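Local coordinates for lipopolysaccharide biosynthesis protein wbpB (Thermus thermophilus, PDB 3O9Z) that is an NAD-dependent dehydrogenase of the biosynthesis of 2,3-diacetamido-2,3-dideoxy-D-mannuronic acid, a lipopolysaccharide sugar, and binds NAD together with 2-oxoglutarate, at residues Y75-I89 with A97-E111. Sequence-based numbering, arbitrary orientation.
Sequences YLSIASPNHLHYPQI and ANALSEKPLVLWPEE. With NAD (nicotinamide-adenine-dinucleotide), chain E; AKG (2-oxoglutaric acid), chain F.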
loop_
_atom_site.group_PDB
_atom_site.type_symbol
_atom_site.label_atom_id
_atom_site.label_comp_id
_atom_site.label_asym_id
_atom_site.label_seq_id
_atom_site.Cartn_x
_atom_site.Cartn_y
_atom_site.Cartn_z
ATOM N N TYR A 75 18.371 -20.698 -5.116
ATOM C CA TYR A 75 18.467 -19.828 -3.952
ATOM C C TYR A 75 17.352 -18.765 -4.021
ATOM O O TYR A 75 17.076 -18.186 -5.099
ATOM C CB TYR A 75 19.786 -19.064 -3.968
ATOM C CG TYR A 75 20.854 -19.773 -3.165
ATOM C CD1 TYR A 75 21.019 -19.499 -1.817
ATOM C CD2 TYR A 75 21.606 -20.776 -3.739
ATOM C CE1 TYR A 75 21.975 -20.154 -1.058
ATOM C CE2 TYR A 75 22.548 -21.451 -2.993
ATOM C CZ TYR A 75 22.720 -21.139 -1.669
ATOM O OH TYR A 75 23.655 -21.814 -0.911
ATOM N N LEU A 76 16.737 -18.550 -2.874
ATOM C CA LEU A 76 15.938 -17.329 -2.677
ATOM C C LEU A 76 16.822 -16.357 -1.897
ATOM O O LEU A 76 17.098 -16.635 -0.720
ATOM C CB LEU A 76 14.643 -17.662 -1.959
ATOM C CG LEU A 76 13.713 -16.444 -1.851
ATOM C CD1 LEU A 76 13.274 -15.969 -3.266
ATOM C CD2 LEU A 76 12.554 -16.831 -1.028
ATOM N N SER A 77 17.212 -15.222 -2.489
ATOM C CA SER A 77 17.812 -14.116 -1.738
ATOM C C SER A 77 16.719 -13.226 -1.162
ATOM O O SER A 77 15.747 -12.888 -1.838
ATOM C CB SER A 77 18.715 -13.274 -2.616
ATOM O OG SER A 77 19.862 -13.966 -3.104
ATOM N N ILE A 78 16.901 -12.802 0.081
ATOM C CA ILE A 78 15.794 -12.201 0.819
ATOM C C ILE A 78 16.259 -10.846 1.362
ATOM O O ILE A 78 17.092 -10.757 2.259
ATOM C CB ILE A 78 15.286 -13.117 1.978
ATOM C CG1 ILE A 78 14.644 -14.365 1.347
ATOM C CG2 ILE A 78 14.337 -12.444 2.930
ATOM C CD1 ILE A 78 14.435 -15.530 2.368
ATOM N N ALA A 79 15.687 -9.789 0.789
ATOM C CA ALA A 79 16.001 -8.393 1.195
ATOM C C ALA A 79 14.729 -7.663 1.612
ATOM O O ALA A 79 14.636 -6.427 1.443
ATOM C CB ALA A 79 16.738 -7.690 0.083
ATOM N N SER A 80 13.736 -8.367 2.127
ATOM C CA SER A 80 12.485 -7.846 2.662
ATOM C C SER A 80 12.654 -7.345 4.105
ATOM O O SER A 80 13.730 -7.588 4.701
ATOM C CB SER A 80 11.414 -8.935 2.571
ATOM O OG SER A 80 11.921 -10.072 3.303
ATOM N N PRO A 81 11.635 -6.672 4.681
ATOM C CA PRO A 81 11.661 -6.283 6.109
ATOM C C PRO A 81 11.847 -7.505 7.020
ATOM O O PRO A 81 11.529 -8.649 6.629
ATOM C CB PRO A 81 10.289 -5.663 6.354
ATOM C CG PRO A 81 9.944 -5.052 4.966
ATOM C CD PRO A 81 10.439 -6.112 4.006
ATOM N N ASN A 82 12.468 -7.294 8.170
ATOM C CA ASN A 82 13.018 -8.375 8.970
ATOM C C ASN A 82 11.995 -9.408 9.337
ATOM O O ASN A 82 12.378 -10.604 9.373
ATOM C CB ASN A 82 13.668 -7.813 10.246
ATOM C CG ASN A 82 14.773 -6.807 9.929
ATOM O OD1 ASN A 82 15.286 -6.726 8.817
ATOM N ND2 ASN A 82 15.173 -6.066 10.975
ATOM N N HIS A 83 10.776 -9.015 9.672
ATOM C CA HIS A 83 9.782 -9.989 10.124
ATOM C C HIS A 83 9.379 -10.931 9.000
ATOM O O HIS A 83 8.821 -12.012 9.296
ATOM C CB HIS A 83 8.553 -9.307 10.677
ATOM C CG HIS A 83 7.749 -8.585 9.645
ATOM N ND1 HIS A 83 8.276 -7.622 8.808
ATOM C CD2 HIS A 83 6.434 -8.687 9.334
ATOM C CE1 HIS A 83 7.318 -7.175 8.015
ATOM N NE2 HIS A 83 6.186 -7.778 8.339
ATOM N N LEU A 84 9.640 -10.555 7.757
ATOM C CA LEU A 84 9.309 -11.438 6.650
ATOM C C LEU A 84 10.442 -12.401 6.341
ATOM O O LEU A 84 10.286 -13.315 5.499
ATOM C CB LEU A 84 9.026 -10.592 5.382
ATOM C CG LEU A 84 7.625 -10.002 5.467
ATOM C CD1 LEU A 84 7.573 -8.743 4.557
ATOM C CD2 LEU A 84 6.593 -11.044 4.969
ATOM N N HIS A 85 11.614 -12.270 6.979
ATOM C CA HIS A 85 12.676 -13.195 6.667
ATOM C C HIS A 85 12.267 -14.644 7.006
ATOM O O HIS A 85 12.421 -15.510 6.125
ATOM C CB HIS A 85 13.986 -12.817 7.383
ATOM C CG HIS A 85 14.587 -11.512 6.929
ATOM N ND1 HIS A 85 15.735 -11.005 7.495
ATOM C CD2 HIS A 85 14.148 -10.574 6.047
ATOM C CE1 HIS A 85 16.011 -9.830 6.941
ATOM N NE2 HIS A 85 15.077 -9.551 6.049
ATOM N N TYR A 86 11.767 -14.861 8.212
ATOM C CA TYR A 86 11.394 -16.243 8.624
ATOM C C TYR A 86 10.391 -16.848 7.603
ATOM O O TYR A 86 10.705 -17.949 7.087
ATOM C CB TYR A 86 10.831 -16.239 10.052
ATOM C CG TYR A 86 10.243 -17.585 10.442
ATOM C CD1 TYR A 86 11.090 -18.664 10.607
ATOM C CD2 TYR A 86 8.895 -17.716 10.702
ATOM C CE1 TYR A 86 10.572 -19.905 10.982
ATOM C CE2 TYR A 86 8.354 -18.964 11.088
ATOM C CZ TYR A 86 9.246 -20.006 11.254
ATOM O OH TYR A 86 8.763 -21.254 11.670
ATOM N N PRO A 87 9.222 -16.187 7.357
ATOM C CA PRO A 87 8.259 -16.882 6.469
ATOM C C PRO A 87 8.745 -16.980 5.040
ATOM O O PRO A 87 8.247 -17.870 4.311
ATOM C CB PRO A 87 6.956 -16.112 6.641
ATOM C CG PRO A 87 7.455 -14.707 7.060
ATOM C CD PRO A 87 8.603 -15.030 8.023
ATOM N N GLN A 88 9.615 -16.074 4.568
ATOM C CA GLN A 88 10.194 -16.177 3.241
ATOM C C GLN A 88 11.255 -17.259 3.103
ATOM O O GLN A 88 11.414 -17.883 2.063
ATOM C CB GLN A 88 10.682 -14.832 2.629
ATOM C CG GLN A 88 9.515 -13.881 2.453
ATOM C CD GLN A 88 9.877 -12.622 1.723
ATOM O OE1 GLN A 88 11.010 -12.156 1.742
ATOM N NE2 GLN A 88 8.875 -12.113 1.003
ATOM N N ILE A 89 11.998 -17.466 4.198
ATOM C CA ILE A 89 12.870 -18.632 4.272
ATOM C C ILE A 89 11.996 -19.908 4.332
ATOM O O ILE A 89 12.327 -20.830 3.586
ATOM C CB ILE A 89 13.732 -18.546 5.534
ATOM C CG1 ILE A 89 14.781 -17.415 5.440
ATOM C CG2 ILE A 89 14.412 -19.911 5.760
ATOM C CD1 ILE A 89 15.247 -16.959 6.851
ATOM N N ALA A 97 14.418 -24.754 -2.444
ATOM C CA ALA A 97 15.551 -23.861 -2.672
ATOM C C ALA A 97 16.206 -23.565 -1.296
ATOM O O ALA A 97 15.559 -23.691 -0.239
ATOM C CB ALA A 97 15.068 -22.496 -3.253
ATOM N N ASN A 98 17.462 -23.183 -1.380
ATOM C CA ASN A 98 18.191 -22.687 -0.200
ATOM C C ASN A 98 17.778 -21.225 -0.070
ATOM O O ASN A 98 17.138 -20.657 -0.967
ATOM C CB ASN A 98 19.706 -22.781 -0.412
ATOM C CG ASN A 98 20.254 -24.228 -0.238
ATOM O OD1 ASN A 98 19.618 -25.165 0.190
ATOM N ND2 ASN A 98 21.523 -24.341 -0.467
ATOM N N ALA A 99 18.141 -20.627 1.060
ATOM C CA ALA A 99 17.836 -19.218 1.335
ATOM C C ALA A 99 19.094 -18.481 1.664
ATOM O O ALA A 99 19.974 -19.003 2.397
ATOM C CB ALA A 99 16.847 -19.125 2.468
ATOM N N LEU A 100 19.175 -17.240 1.207
ATOM C CA LEU A 100 20.233 -16.366 1.633
ATOM C C LEU A 100 19.558 -15.078 2.054
ATOM O O LEU A 100 19.170 -14.261 1.204
ATOM C CB LEU A 100 21.263 -16.058 0.561
ATOM C CG LEU A 100 22.386 -15.047 0.895
ATOM C CD1 LEU A 100 22.995 -15.272 2.310
ATOM C CD2 LEU A 100 23.464 -14.902 -0.171
ATOM N N SER A 101 19.456 -14.904 3.354
ATOM C CA SER A 101 18.675 -13.796 3.886
ATOM C C SER A 101 19.566 -12.680 4.410
ATOM O O SER A 101 20.615 -12.914 4.997
ATOM C CB SER A 101 17.838 -14.291 5.044
ATOM O OG SER A 101 17.012 -13.288 5.593
ATOM N N GLU A 102 19.130 -11.444 4.159
ATOM C CA GLU A 102 19.732 -10.324 4.890
ATOM C C GLU A 102 19.692 -10.565 6.385
ATOM O O GLU A 102 18.830 -11.272 6.918
ATOM C CB GLU A 102 19.025 -9.011 4.526
ATOM C CG GLU A 102 19.621 -8.346 3.300
ATOM C CD GLU A 102 21.032 -7.831 3.513
ATOM O OE1 GLU A 102 21.469 -7.825 4.719
ATOM O OE2 GLU A 102 21.696 -7.391 2.555
ATOM N N LYS A 103 20.553 -9.818 7.086
ATOM C CA LYS A 103 20.477 -9.736 8.548
ATOM C C LYS A 103 19.259 -8.925 8.992
ATOM O O LYS A 103 18.724 -8.106 8.219
ATOM C CB LYS A 103 21.782 -9.192 9.160
ATOM C CG LYS A 103 22.411 -7.968 8.468
ATOM C CD LYS A 103 21.528 -6.701 8.328
ATOM C CE LYS A 103 21.108 -6.092 9.662
ATOM N NZ LYS A 103 20.259 -4.874 9.305
ATOM N N PRO A 104 18.771 -9.161 10.201
ATOM C CA PRO A 104 19.037 -10.348 11.057
ATOM C C PRO A 104 18.435 -11.539 10.326
ATOM O O PRO A 104 17.388 -11.401 9.697
ATOM C CB PRO A 104 18.236 -10.053 12.336
ATOM C CG PRO A 104 17.048 -9.194 11.820
ATOM C CD PRO A 104 17.689 -8.331 10.750
ATOM N N LEU A 105 19.055 -12.715 10.398
ATOM C CA LEU A 105 18.516 -13.877 9.675
ATOM C C LEU A 105 17.030 -14.098 9.963
ATOM O O LEU A 105 16.227 -14.266 9.018
ATOM C CB LEU A 105 19.372 -15.124 10.072
ATOM C CG LEU A 105 19.098 -16.437 9.298
ATOM C CD1 LEU A 105 19.066 -16.138 7.814
ATOM C CD2 LEU A 105 20.234 -17.431 9.617
ATOM N N VAL A 106 16.636 -14.125 11.233
ATOM C CA VAL A 106 15.257 -14.089 11.671
ATOM C C VAL A 106 15.178 -13.257 12.948
ATOM O O VAL A 106 16.231 -12.803 13.437
ATOM C CB VAL A 106 14.624 -15.483 11.914
ATOM C CG1 VAL A 106 14.676 -16.346 10.631
ATOM C CG2 VAL A 106 15.396 -16.227 13.076
ATOM N N LEU A 107 13.984 -13.045 13.464
ATOM C CA LEU A 107 13.778 -12.193 14.640
ATOM C C LEU A 107 13.912 -12.959 15.944
ATOM O O LEU A 107 14.270 -12.393 16.965
ATOM C CB LEU A 107 12.439 -11.439 14.603
ATOM C CG LEU A 107 12.345 -10.338 13.531
ATOM C CD1 LEU A 107 10.941 -9.688 13.668
ATOM C CD2 LEU A 107 13.545 -9.402 13.830
ATOM N N TRP A 108 13.570 -14.250 15.969
ATOM C CA TRP A 108 13.423 -14.973 17.253
ATOM C C TRP A 108 14.190 -16.297 17.285
ATOM O O TRP A 108 14.214 -17.034 16.321
ATOM C CB TRP A 108 11.944 -15.270 17.504
ATOM C CG TRP A 108 11.112 -14.037 17.613
ATOM C CD1 TRP A 108 10.347 -13.456 16.626
ATOM C CD2 TRP A 108 10.971 -13.208 18.771
ATOM N NE1 TRP A 108 9.731 -12.326 17.121
ATOM C CE2 TRP A 108 10.100 -12.143 18.427
ATOM C CE3 TRP A 108 11.474 -13.258 20.073
ATOM C CZ2 TRP A 108 9.729 -11.158 19.345
ATOM C CZ3 TRP A 108 11.127 -12.242 20.974
ATOM C CH2 TRP A 108 10.254 -11.223 20.610
ATOM N N PRO A 109 14.721 -16.667 18.467
ATOM C CA PRO A 109 15.261 -18.024 18.619
ATOM C C PRO A 109 14.268 -19.157 18.274
ATOM O O PRO A 109 14.751 -20.128 17.728
ATOM C CB PRO A 109 15.650 -18.095 20.110
ATOM C CG PRO A 109 15.972 -16.612 20.446
ATOM C CD PRO A 109 14.906 -15.832 19.671
ATOM N N GLU A 110 12.975 -18.994 18.537
ATOM C CA GLU A 110 11.996 -20.057 18.198
ATOM C C GLU A 110 11.982 -20.253 16.677
ATOM O O GLU A 110 11.857 -21.374 16.178
ATOM C CB GLU A 110 10.620 -19.661 18.693
ATOM C CG GLU A 110 9.493 -20.654 18.420
ATOM C CD GLU A 110 8.165 -20.126 18.913
ATOM O OE1 GLU A 110 7.110 -20.575 18.414
ATOM O OE2 GLU A 110 8.187 -19.247 19.805
ATOM N N GLU A 111 12.205 -19.175 15.913
ATOM C CA GLU A 111 12.236 -19.266 14.455
ATOM C C GLU A 111 13.495 -20.004 13.993
ATOM O O GLU A 111 13.451 -20.837 13.083
ATOM C CB GLU A 111 12.125 -17.861 13.798
ATOM C CG GLU A 111 10.771 -17.238 14.081
ATOM C CD GLU A 111 10.692 -15.773 13.692
ATOM O OE1 GLU A 111 11.741 -15.108 13.746
ATOM O OE2 GLU A 111 9.592 -15.343 13.273
HETATM P PA NAD E . 13.733 -0.889 2.404
HETATM O O1A NAD E . 14.509 0.081 1.595
HETATM O O2A NAD E . 12.541 -0.463 3.275
HETATM O O5B NAD E . 13.285 -1.927 1.300
HETATM C C5B NAD E . 12.443 -2.946 1.760
HETATM C C4B NAD E . 11.747 -3.582 0.532
HETATM O O4B NAD E . 11.004 -4.768 0.916
HETATM C C3B NAD E . 10.680 -2.585 -0.000
HETATM O O3B NAD E . 10.883 -2.294 -1.399
HETATM C C2B NAD E . 9.331 -3.260 0.300
HETATM O O2B NAD E . 8.287 -2.965 -0.640
HETATM C C1B NAD E . 9.793 -4.739 0.149
HETATM N N9A NAD E . 8.807 -5.658 0.775
HETATM C C8A NAD E . 7.826 -5.510 1.707
HETATM N N7A NAD E . 7.170 -6.654 1.891
HETATM C C5A NAD E . 7.670 -7.563 0.993
HETATM C C6A NAD E . 7.383 -8.942 0.665
HETATM N N6A NAD E . 6.358 -9.599 1.291
HETATM N N1A NAD E . 8.182 -9.428 -0.278
HETATM C C2A NAD E . 9.182 -8.864 -0.942
HETATM N N3A NAD E . 9.451 -7.561 -0.672
HETATM C C4A NAD E . 8.730 -6.969 0.287
HETATM O O3 NAD E . 14.744 -1.670 3.366
HETATM P PN NAD E . 16.239 -2.091 3.191
HETATM O O1N NAD E . 17.121 -1.071 3.909
HETATM O O2N NAD E . 16.525 -2.417 1.751
HETATM O O5D NAD E . 16.363 -3.364 4.148
HETATM C C5D NAD E . 16.020 -4.572 3.516
HETATM C C4D NAD E . 16.650 -5.687 4.369
HETATM O O4D NAD E . 18.076 -5.554 4.176
HETATM C C3D NAD E . 16.373 -5.627 5.878
HETATM O O3D NAD E . 16.402 -7.013 6.348
HETATM C C2D NAD E . 17.648 -4.938 6.393
HETATM O O2D NAD E . 17.968 -5.316 7.723
HETATM C C1D NAD E . 18.762 -5.355 5.425
HETATM N N1N NAD E . 19.841 -4.372 5.327
HETATM C C2N NAD E . 21.090 -4.772 5.430
HETATM C C3N NAD E . 22.190 -3.944 5.336
HETATM C C7N NAD E . 23.508 -4.567 5.552
HETATM O O7N NAD E . 23.700 -5.788 5.370
HETATM N N7N NAD E . 24.481 -3.703 5.817
HETATM C C4N NAD E . 21.945 -2.586 5.089
HETATM C C5N NAD E . 20.615 -2.208 4.897
HETATM C C6N NAD E . 19.553 -3.103 4.998
HETATM C C1 AKG F . 20.829 -1.379 8.135
HETATM O O1 AKG F . 20.628 -0.153 7.930
HETATM O O2 AKG F . 19.896 -2.187 8.201
HETATM C C2 AKG F . 22.157 -1.951 8.192
HETATM O O5 AKG F . 22.272 -3.159 8.385
HETATM C C3 AKG F . 23.374 -1.076 8.050
HETATM C C4 AKG F . 23.840 -0.697 9.455
HETATM C C5 AKG F . 24.955 0.329 9.469
HETATM O O3 AKG F . 24.861 1.343 8.752
HETATM O O4 AKG F . 25.940 0.142 10.188
HETATM O O HOH W 1 9.827 -12.992 11.999
#
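His85 CG lies anti to its carbonyl carbon (chi1 -66°), which turns the ring toward the loop after strand 98-101, where its ND1 donates to Pro104 O (2.8 Å), close to the ring plane. The other ring nitrogen, NE2, donates to Ser80 O (2.7 Å), also near the ring plane, so two backbone carbonyls fix its rotation; Ser101 OG lies over one face and Asn82 CA over the opposite one. Tyr86, its CG anti to the backbone N (chi1 171°), turns one face of its ring to Glu111, whose CG sits 3.7 Å from the centroid of the Tyr86 ring in a CH-pi contact. One water bridges Glu111 OE2 and His83 O. Ile89 CD1 touches both Leu105 CD1 (4.0 Å) and Val106 CG1 (3.9 Å). Strands 75-78 and 98-101 run parallel, joined by four backbone bonds from Leu76 N–Asn98 O to Glu102 N–Ile78 O, as in a Rossmann beta-alpha-beta unit. Asn82 packs CG against CD of Pro104 (3.4 Å), whose peptide bond with Lys103 is cis, and accepts from NAD O3D through OD1 (2.7 Å). Lys103 NZ donates to both NAD O2D and 2-oxoglutarate O5 (2.8 Å each). The segments that follow the two strands thus grip the nicotinamide ribose hydroxyls, and Lys103 links cofactor to 2-oxoglutarate.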